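Local coordinates for protein carbohydrate esterase (Metagenome, PDB 6TKX) that probably removes feruloyl and acetyl groups from complex natural xylans, as a bifunctional carbohydrate esterase of the alpha/beta hydrolase fold, at residues Ser18-Asn23 and Asp35-Lys40. Numbering follows the deposited sequence.
Sequences SWTNVN and DIYLPK
Trp19 and Ile36 form an antiparallel hydrogen-bonded pair. Trp19 N donates to Ile36 O at 2.9 Å, and Ile36 N returns the bond to Trp19 O. Next to them, Ser18 and Tyr37 make a non-hydrogen-bonded pair. The CA-H groups of Ser18 and Asp35 make CA-H...O contacts with the same two carbonyl oxygens, Ile36 O and Trp19 O respectively.

A side chain takes over the pairing where the chain turns at Asn21. Asn21 N donates to Asp35 OD1 at 2.8 Å, with an almost straight N-H...O angle of 175°. The carboxylate CG is anti to the carbonyl carbon of Asp35 (chi1 -52°), which carries OD1 across to the first strand. OD1 also lies 3.6 Å from Thr20 CB. The other oxygen, OD2, forms a salt bridge with Lys63, and Lys63 NZ also hydrogen-bonds Asn21 OD1. An alanine in place of Asp35 would probably leave Asn21 N without this acceptor and Lys63 without its carboxylate. Asn21 and Val22 together face Leu34, which fits a G1 beta bulge.

Apolar contacts join the strands on the face that carries Trp19 and Ile36. The six-membered ring of Trp19 comes close to Ile36 and Leu38 of the second strand. Its CE3 meets Ile36 CG2 at 3.8 Å. Leu38 comes to the ring edge, near its plane, with CD1 3.5 Å from Trp19 CZ3. On the other face, Ser18 CB lies 3.9 Å from Tyr37 CD1, and the methyl CG2 of Thr20 approaches Tyr37 OH.

The two segments belong to the beta hairpin of strands 15-23 and 33-39, which joins the central sheet of the alpha/beta-hydrolase fold through antiparallel pairing of 33-39 with strand 80-84. The rings of Tyr115 and Trp19 meet edge-to-face. Tyr37 lies on the opposite face, against Ser67 and Leu75 of helix 63-77.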
loop_
_atom_site.group_PDB
_atom_site.type_symbol
_atom_site.label_atom_id
_atom_site.label_comp_id
_atom_site.label_asym_id
_atom_site.label_seq_id
_atom_site.Cartn_x
_atom_site.Cartn_y
_atom_site.Cartn_z
ATOM N N SER A 18 4.496 21.170 2.169
ATOM C CA SER A 18 5.064 19.997 2.809
ATOM C C SER A 18 4.668 20.087 4.275
ATOM O O SER A 18 4.848 21.138 4.889
ATOM C CB SER A 18 6.593 19.992 2.579
ATOM O OG SER A 18 7.361 19.817 3.758
ATOM N N TRP A 19 4.047 19.023 4.804
ATOM C CA TRP A 19 3.865 18.827 6.245
ATOM C C TRP A 19 4.488 17.477 6.601
ATOM O O TRP A 19 4.072 16.447 6.061
ATOM C CB TRP A 19 2.389 18.811 6.678
ATOM C CG TRP A 19 1.515 20.040 6.500
ATOM C CD1 TRP A 19 1.200 20.970 7.467
ATOM C CD2 TRP A 19 0.794 20.433 5.323
ATOM N NE1 TRP A 19 0.353 21.902 6.958
ATOM C CE2 TRP A 19 0.084 21.610 5.648
ATOM C CE3 TRP A 19 0.699 19.924 4.023
ATOM C CZ2 TRP A 19 -0.719 22.286 4.726
ATOM C CZ3 TRP A 19 -0.094 20.606 3.093
ATOM C CH2 TRP A 19 -0.799 21.771 3.457
ATOM N N THR A 20 5.443 17.465 7.524
ATOM C CA THR A 20 6.153 16.233 7.831
ATOM C C THR A 20 5.947 15.842 9.281
ATOM O O THR A 20 5.764 16.686 10.157
ATOM C CB THR A 20 7.701 16.301 7.537
ATOM O OG1 THR A 20 8.350 17.281 8.353
ATOM C CG2 THR A 20 7.958 16.603 6.071
ATOM N N ASN A 21 5.964 14.532 9.485
ATOM C CA ASN A 21 5.815 13.893 10.785
ATOM C C ASN A 21 4.546 14.345 11.485
ATOM O O ASN A 21 4.546 14.695 12.662
ATOM C CB ASN A 21 7.049 14.116 11.636
ATOM C CG ASN A 21 8.272 13.442 11.029
ATOM O OD1 ASN A 21 8.310 12.207 10.866
ATOM N ND2 ASN A 21 9.269 14.241 10.681
ATOM N N VAL A 22 3.461 14.322 10.714
ATOM C CA VAL A 22 2.103 14.481 11.223
ATOM C C VAL A 22 1.597 13.137 11.754
ATOM O O VAL A 22 1.601 12.129 11.037
ATOM C CB VAL A 22 1.188 15.003 10.105
ATOM C CG1 VAL A 22 -0.267 15.085 10.607
ATOM C CG2 VAL A 22 1.665 16.353 9.564
ATOM N N ASN A 23 1.133 13.115 13.004
ATOM C CA ASN A 23 0.570 11.894 13.565
ATOM C C ASN A 23 -0.877 11.703 13.144
ATOM O O ASN A 23 -1.696 12.623 13.220
ATOM C CB ASN A 23 0.647 11.911 15.087
ATOM C CG ASN A 23 0.217 10.594 15.704
ATOM O OD1 ASN A 23 -0.971 10.252 15.695
ATOM N ND2 ASN A 23 1.178 9.858 16.276
ATOM N N ASP A 35 3.661 11.953 6.102
ATOM C CA ASP A 35 4.091 13.199 5.475
ATOM C C ASP A 35 3.153 13.495 4.312
ATOM O O ASP A 35 2.612 12.567 3.705
ATOM C CB ASP A 35 5.556 13.122 4.971
ATOM C CG ASP A 35 6.538 12.654 6.040
ATOM O OD1 ASP A 35 6.373 13.022 7.214
ATOM O OD2 ASP A 35 7.484 11.894 5.703
ATOM N N ILE A 36 2.953 14.784 4.013
ATOM C CA ILE A 36 1.993 15.256 3.019
ATOM C C ILE A 36 2.679 16.263 2.122
ATOM O O ILE A 36 3.334 17.187 2.621
ATOM C CB ILE A 36 0.751 15.900 3.676
ATOM C CG1 ILE A 36 0.014 14.851 4.526
ATOM C CG2 ILE A 36 -0.158 16.498 2.601
ATOM C CD1 ILE A 36 -1.176 15.359 5.294
ATOM N N TYR A 37 2.490 16.119 0.812
ATOM C CA TYR A 37 3.078 17.027 -0.162
ATOM C C TYR A 37 2.024 17.430 -1.184
ATOM O O TYR A 37 1.310 16.575 -1.712
ATOM C CB TYR A 37 4.275 16.401 -0.887
ATOM C CG TYR A 37 5.344 15.893 0.047
ATOM C CD1 TYR A 37 6.389 16.715 0.428
ATOM C CD2 TYR A 37 5.311 14.584 0.556
ATOM C CE1 TYR A 37 7.371 16.273 1.290
ATOM C CE2 TYR A 37 6.309 14.127 1.420
ATOM C CZ TYR A 37 7.348 15.000 1.778
ATOM O OH TYR A 37 8.367 14.630 2.616
ATOM N N LEU A 38 1.947 18.731 -1.481
ATOM C CA LEU A 38 1.066 19.185 -2.545
ATOM C C LEU A 38 1.895 19.595 -3.749
ATOM O O LEU A 38 3.009 20.100 -3.601
ATOM C CB LEU A 38 0.188 20.359 -2.079
ATOM C CG LEU A 38 -0.448 20.128 -0.694
ATOM C CD1 LEU A 38 -1.209 21.354 -0.177
ATOM C CD2 LEU A 38 -1.347 18.879 -0.716
ATOM N N PRO A 39 1.396 19.372 -4.955
ATOM C CA PRO A 39 2.212 19.641 -6.141
ATOM C C PRO A 39 2.727 21.076 -6.218
ATOM O O PRO A 39 2.219 21.998 -5.569
ATOM C CB PRO A 39 1.252 19.337 -7.303
ATOM C CG PRO A 39 0.305 18.349 -6.763
ATOM C CD PRO A 39 0.179 18.607 -5.281
ATOM N N LYS A 40 3.760 21.243 -7.054
ATOM C CA LYS A 40 4.246 22.573 -7.423
ATOM C C LYS A 40 3.155 23.361 -8.133
ATOM O O LYS A 40 2.744 24.430 -7.673
ATOM C CB LYS A 40 5.501 22.455 -8.304
ATOM C CG LYS A 40 6.187 23.798 -8.661
ATOM C CD LYS A 40 7.597 23.614 -9.243
ATOM C CE LYS A 40 8.082 24.823 -10.073
ATOM N NZ LYS A 40 8.585 25.940 -9.245
#